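Local coordinates for protein cellulose synthase 1 (PDB 4I86) that serves as a regulatory domain of the PilZ family, a small antiparallel beta barrel followed by a helix, and probably binds cyclic di-GMP, at residues V18-A23 with M45-K50; Y58-L63 with E67-A72. All blocks are in the same frame, centred on the assembly; numbering follows the deposited sequence.

Contact 1 (V18-A23 with M45-K50); sequences VEVANA and MSWPAK
The six-membered end of the Trp-47 indole turns an edge toward Asn-22: the backbone N of Asn-22 sits near the ring plane, 4.1 Å from CH2 of Trp-47. The CB of Asn-22 approaches the same corner, 4.1 Å from CH2 of Trp-47. On one face of the indole lies its own neighbour, Pro-48, whose CD sits 3.6 Å over the indole, nearer its border than its centre. CG1 of Val-20 meets CZ3 of Trp-47 at 4.0 Å from a slant to the ring, and the two side chains run roughly perpendicular to each other. The branches of Val-20 divide the work. With CG1 anti to the backbone N (chi1 -173°) it reaches the indole, while CG2 lies 4.4 Å from SD of Met-45, the looser touch of the two.

Nothing polar links the segments; the meeting is van der Waals packing. The amide of Asn-22 is engaged elsewhere, OD1 accepting from Ile-27 N and ND2 bonding Ser-26 OG, which ties it into the turn between strands 17-22 and 28-36. Trp-47 also packs on Val-57 and Ile-74, and Met-45 on Ile-74.

Thus the loop after strand 40-44 sends a tryptophan and a methionine against apolar side chains from several strands, a position consistent with covering one end of the antiparallel barrel of the PilZ fold.

Contact 2 (Y58-L63 with E67-A72); sequences YIRTVL and ELILPA
Tyr-58 to Leu-63 and Glu-67 to Ala-72 pair as the two arms of an antiparallel beta hairpin in the PilZ barrel. Four backbone bonds hold this part of the ladder. In the hydrogen-bonded pair Ile-59 and Leu-70, Ile-59 N reaches Leu-70 O at 2.9 Å, and Leu-70 N reaches Ile-59 O at 2.8 Å. The next such pair, Thr-61 and Leu-68, is less even: Thr-61 N to Leu-68 O is 3.1 Å, whereas Leu-68 N to Thr-61 O is 2.9 Å.

Apolar contacts occupy both faces. On the buried face, with Ile-59, Thr-61, Leu-68 and Leu-70, the CD1 of Ile-59 meets CB of Ala-72 at 4.2 Å; Trp-86 packs on Ile-59, Leu-70 and Ala-72, and helix 91-105 covers Leu-68 and Leu-70. On the other, more exposed face Arg-60 CG lies 4.1 Å from Ile-69 CG1, within a non-hydrogen-bonded pair, and the Tyr-58 ring leans obliquely on Pro-71.

The charged contact runs diagonally on that outer face. Arg-60 has CG anti to its own N (chi1 175°) and stays extended to NE, which brings the guanidinium side-on to Glu-67, the two planes 83° apart. Glu-67 OE2 takes both bonds on its anti side, from Arg-60 NE at 2.6 Å and NH2 at 2.7 Å, the two nitrogens arriving from opposite faces of the carboxylate plane.

How the contacts relate
Strands 17-22 and 55-63 are neighbours in the barrel sheet, so contact 1 and contact 2 meet directly although their centres are 13 Å apart. Ala-21 O and Tyr-58 N, 2.8 Å from each other, probably form a hydrogen bond across this seam. Arg-60 joins the two contacts by charge as well: its NH1 makes a salt bridge with Glu-19 OE1 at 2.9 Å, which places the guanidinium between acids from both neighbouring strands. On the buried side, Val-18 CG1 packs 3.7 Å from Thr-61 CB. Together the contacts join the loop 45-50, strand 17-22 and the hairpin of strands 55-63 and 66-77 beside it within one PilZ domain.

Contact 1 (V18-A23 with M45-K50)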
loop_
_atom_site.group_PDB
_atom_site.type_symbol
_atom_site.label_atom_id
_atom_site.label_comp_id
_atom_site.label_asym_id
_atom_site.label_seq_id
_atom_site.Cartn_x
_atom_site.Cartn_y
_atom_site.Cartn_z
ATOM N N VAL A 18 -2.434 -0.462 8.676
ATOM C CA VAL A 18 -3.128 -0.191 7.431
ATOM C C VAL A 18 -4.329 -1.106 7.323
ATOM O O VAL A 18 -4.361 -2.176 7.940
ATOM C CB VAL A 18 -2.199 -0.407 6.216
ATOM C CG1 VAL A 18 -1.018 0.552 6.264
ATOM C CG2 VAL A 18 -1.705 -1.848 6.179
ATOM N N GLU A 19 -5.319 -0.688 6.539
ATOM C CA GLU A 19 -6.440 -1.553 6.206
ATOM C C GLU A 19 -6.459 -1.698 4.693
ATOM O O GLU A 19 -6.166 -0.740 3.970
ATOM C CB GLU A 19 -7.759 -0.954 6.708
ATOM C CG GLU A 19 -7.702 -0.483 8.155
ATOM C CD GLU A 19 -8.440 0.828 8.371
ATOM O OE1 GLU A 19 -8.641 1.574 7.381
ATOM O OE2 GLU A 19 -8.832 1.119 9.530
ATOM N N VAL A 20 -6.816 -2.883 4.216
ATOM C CA VAL A 20 -6.811 -3.150 2.784
ATOM C C VAL A 20 -8.101 -3.829 2.362
ATOM O O VAL A 20 -8.501 -4.833 2.947
ATOM C CB VAL A 20 -5.660 -4.085 2.391
ATOM C CG1 VAL A 20 -5.589 -4.203 0.870
ATOM C CG2 VAL A 20 -4.347 -3.587 2.987
ATOM N N ALA A 21 -8.743 -3.274 1.342
ATOM C CA ALA A 21 -9.943 -3.851 0.772
ATOM C C ALA A 21 -9.732 -4.072 -0.718
ATOM O O ALA A 21 -9.113 -3.224 -1.373
ATOM C CB ALA A 21 -11.100 -2.908 0.980
ATOM N N ASN A 22 -10.254 -5.166 -1.280
ATOM C CA ASN A 22 -10.283 -5.283 -2.751
ATOM C C ASN A 22 -11.360 -4.362 -3.334
ATOM O O ASN A 22 -12.125 -3.762 -2.587
ATOM C CB ASN A 22 -10.396 -6.734 -3.254
ATOM C CG ASN A 22 -11.632 -7.455 -2.726
ATOM O OD1 ASN A 22 -12.486 -6.856 -2.064
ATOM N ND2 ASN A 22 -11.740 -8.753 -3.040
ATOM N N ALA A 23 -11.418 -4.218 -4.650
ATOM C CA ALA A 23 -12.203 -3.127 -5.239
ATOM C C ALA A 23 -13.705 -3.322 -5.164
ATOM O O ALA A 23 -14.456 -2.338 -5.205
ATOM C CB ALA A 23 -11.772 -2.840 -6.695
ATOM N N MET A 45 0.513 -9.080 6.726
ATOM C CA MET A 45 -0.919 -9.277 6.605
ATOM C C MET A 45 -1.221 -10.659 6.048
ATOM O O MET A 45 -0.340 -11.307 5.480
ATOM C CB MET A 45 -1.511 -8.213 5.672
ATOM C CG MET A 45 -0.947 -8.257 4.258
ATOM S SD MET A 45 -1.897 -7.254 3.095
ATOM C CE MET A 45 -2.826 -8.511 2.222
ATOM N N SER A 46 -2.469 -11.095 6.193
ATOM C CA SER A 46 -2.901 -12.379 5.649
ATOM C C SER A 46 -4.082 -12.214 4.698
ATOM O O SER A 46 -5.195 -11.894 5.125
ATOM C CB SER A 46 -3.246 -13.358 6.778
ATOM O OG SER A 46 -2.170 -13.463 7.707
ATOM N N TRP A 47 -3.824 -12.435 3.410
ATOM C CA TRP A 47 -4.834 -12.338 2.351
ATOM C C TRP A 47 -5.573 -13.674 2.198
ATOM O O TRP A 47 -4.943 -14.712 1.971
ATOM C CB TRP A 47 -4.151 -11.942 1.035
ATOM C CG TRP A 47 -5.060 -11.439 -0.062
ATOM C CD1 TRP A 47 -5.353 -12.071 -1.237
ATOM C CD2 TRP A 47 -5.773 -10.188 -0.091
ATOM N NE1 TRP A 47 -6.211 -11.299 -1.989
ATOM C CE2 TRP A 47 -6.478 -10.139 -1.312
ATOM C CE3 TRP A 47 -5.878 -9.110 0.795
ATOM C CZ2 TRP A 47 -7.281 -9.050 -1.668
ATOM C CZ3 TRP A 47 -6.678 -8.033 0.442
ATOM C CH2 TRP A 47 -7.365 -8.010 -0.778
ATOM N N PRO A 48 -6.915 -13.647 2.312
ATOM C CA PRO A 48 -7.754 -14.855 2.391
ATOM C C PRO A 48 -8.191 -15.424 1.043
ATOM O O PRO A 48 -9.312 -15.918 0.929
ATOM C CB PRO A 48 -8.995 -14.353 3.130
ATOM C CG PRO A 48 -9.132 -12.938 2.635
ATOM C CD PRO A 48 -7.710 -12.417 2.502
ATOM N N ALA A 49 -7.337 -15.349 0.036
ATOM C CA ALA A 49 -7.642 -15.970 -1.241
ATOM C C ALA A 49 -6.358 -16.158 -2.019
ATOM O O ALA A 49 -5.330 -15.570 -1.683
ATOM C CB ALA A 49 -8.630 -15.120 -2.028
ATOM N N LYS A 50 -6.415 -16.997 -3.047
ATOM C CA LYS A 50 -5.269 -17.164 -3.918
ATOM C C LYS A 50 -5.308 -16.104 -4.996
ATOM O O LYS A 50 -6.349 -15.854 -5.607
ATOM C CB LYS A 50 -5.213 -18.568 -4.524
ATOM C CG LYS A 50 -4.465 -19.552 -3.641
ATOM C CD LYS A 50 -3.152 -18.929 -3.171
ATOM C CE LYS A 50 -2.272 -19.935 -2.440
ATOM N NZ LYS A 50 -0.977 -19.321 -2.020
#

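Contact 2 (Y58-L63 with E67-A72)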
loop_
_atom_site.group_PDB
_atom_site.type_symbol
_atom_site.label_atom_id
_atom_site.label_comp_id
_atom_site.label_asym_id
_atom_site.label_seq_id
_atom_site.Cartn_x
_atom_site.Cartn_y
_atom_site.Cartn_z
ATOM N N TYR A 58 -7.716 -0.930 -2.305
ATOM C CA TYR A 58 -7.513 0.370 -1.704
ATOM C C TYR A 58 -6.793 0.120 -0.402
ATOM O O TYR A 58 -7.134 -0.820 0.325
ATOM C CB TYR A 58 -8.851 1.100 -1.467
ATOM C CG TYR A 58 -9.609 1.402 -2.743
ATOM C CD1 TYR A 58 -9.152 2.370 -3.622
ATOM C CD2 TYR A 58 -10.776 0.720 -3.071
ATOM C CE1 TYR A 58 -9.831 2.656 -4.794
ATOM C CE2 TYR A 58 -11.470 1.006 -4.258
ATOM C CZ TYR A 58 -10.987 1.975 -5.104
ATOM O OH TYR A 58 -11.648 2.278 -6.274
ATOM N N ILE A 59 -5.779 0.939 -0.126
ATOM C CA ILE A 59 -5.050 0.866 1.127
ATOM C C ILE A 59 -5.336 2.131 1.932
ATOM O O ILE A 59 -5.263 3.242 1.408
ATOM C CB ILE A 59 -3.533 0.715 0.890
ATOM C CG1 ILE A 59 -3.242 -0.610 0.176
ATOM C CG2 ILE A 59 -2.767 0.793 2.194
ATOM C CD1 ILE A 59 -1.788 -0.884 -0.006
ATOM N N ARG A 60 -5.716 1.955 3.193
ATOM C CA ARG A 60 -6.016 3.096 4.044
ATOM C C ARG A 60 -5.110 3.083 5.265
ATOM O O ARG A 60 -4.823 2.030 5.836
ATOM C CB ARG A 60 -7.482 3.077 4.465
ATOM C CG ARG A 60 -7.856 4.176 5.450
ATOM C CD ARG A 60 -9.340 4.201 5.724
ATOM N NE ARG A 60 -9.684 5.341 6.572
ATOM C CZ ARG A 60 -9.735 5.291 7.900
ATOM N NH1 ARG A 60 -9.468 4.153 8.529
ATOM N NH2 ARG A 60 -10.047 6.381 8.596
ATOM N N THR A 61 -4.654 4.257 5.666
ATOM C CA THR A 61 -3.844 4.365 6.867
ATOM C C THR A 61 -3.890 5.802 7.328
ATOM O O THR A 61 -4.533 6.648 6.685
ATOM C CB THR A 61 -2.375 3.928 6.595
ATOM O OG1 THR A 61 -1.641 3.892 7.825
ATOM C CG2 THR A 61 -1.688 4.885 5.594
ATOM N N VAL A 62 -3.210 6.072 8.434
ATOM C CA VAL A 62 -3.124 7.425 8.975
ATOM C C VAL A 62 -1.662 7.797 9.244
ATOM O O VAL A 62 -0.850 6.967 9.664
ATOM C CB VAL A 62 -3.999 7.569 10.255
ATOM C CG1 VAL A 62 -3.802 8.943 10.919
ATOM C CG2 VAL A 62 -5.479 7.337 9.916
ATOM N N LEU A 63 -1.319 9.043 8.974
ATOM C CA LEU A 63 0.030 9.509 9.208
ATOM C C LEU A 63 -0.074 10.969 9.561
ATOM O O LEU A 63 -0.763 11.716 8.872
ATOM C CB LEU A 63 0.867 9.348 7.944
ATOM C CG LEU A 63 2.352 9.674 8.118
ATOM C CD1 LEU A 63 3.014 8.620 8.978
ATOM C CD2 LEU A 63 3.037 9.763 6.760
ATOM N N GLU A 67 -5.644 11.210 7.138
ATOM C CA GLU A 67 -6.067 9.966 6.507
ATOM C C GLU A 67 -5.478 9.894 5.089
ATOM O O GLU A 67 -5.565 10.859 4.319
ATOM C CB GLU A 67 -7.595 9.904 6.453
ATOM C CG GLU A 67 -8.179 8.616 5.924
ATOM C CD GLU A 67 -9.702 8.699 5.799
ATOM O OE1 GLU A 67 -10.201 9.683 5.193
ATOM O OE2 GLU A 67 -10.396 7.786 6.305
ATOM N N LEU A 68 -4.852 8.767 4.752
ATOM C CA LEU A 68 -4.323 8.573 3.402
ATOM C C LEU A 68 -4.992 7.363 2.786
ATOM O O LEU A 68 -4.938 6.266 3.346
ATOM C CB LEU A 68 -2.803 8.354 3.413
ATOM C CG LEU A 68 -1.987 9.416 4.153
ATOM C CD1 LEU A 68 -0.503 9.079 4.133
ATOM C CD2 LEU A 68 -2.233 10.785 3.543
ATOM N N ILE A 69 -5.601 7.550 1.620
ATOM C CA ILE A 69 -6.249 6.436 0.936
ATOM C C ILE A 69 -5.628 6.282 -0.445
ATOM O O ILE A 69 -5.678 7.206 -1.252
ATOM C CB ILE A 69 -7.782 6.664 0.831
ATOM C CG1 ILE A 69 -8.375 6.731 2.235
ATOM C CG2 ILE A 69 -8.411 5.550 -0.026
ATOM C CD1 ILE A 69 -9.721 7.384 2.339
ATOM N N LEU A 70 -5.017 5.130 -0.706
ATOM C CA LEU A 70 -4.253 4.969 -1.931
ATOM C C LEU A 70 -4.690 3.742 -2.715
ATOM O O LEU A 70 -4.641 2.629 -2.191
ATOM C CB LEU A 70 -2.752 4.875 -1.616
ATOM C CG LEU A 70 -2.138 5.886 -0.620
ATOM C CD1 LEU A 70 -2.186 5.354 0.801
ATOM C CD2 LEU A 70 -0.710 6.186 -1.014
ATOM N N PRO A 71 -5.103 3.934 -3.980
ATOM C CA PRO A 71 -5.391 2.769 -4.833
ATOM C C PRO A 71 -4.105 2.000 -5.074
ATOM O O PRO A 71 -3.014 2.585 -5.070
ATOM C CB PRO A 71 -5.862 3.387 -6.163
ATOM C CG PRO A 71 -6.216 4.798 -5.836
ATOM C CD PRO A 71 -5.289 5.201 -4.701
ATOM N N ALA A 72 -4.226 0.697 -5.282
ATOM C CA ALA A 72 -3.049 -0.118 -5.488
ATOM C C ALA A 72 -3.443 -1.424 -6.133
ATOM O O ALA A 72 -4.619 -1.662 -6.431
ATOM C CB ALA A 72 -2.305 -0.358 -4.168
#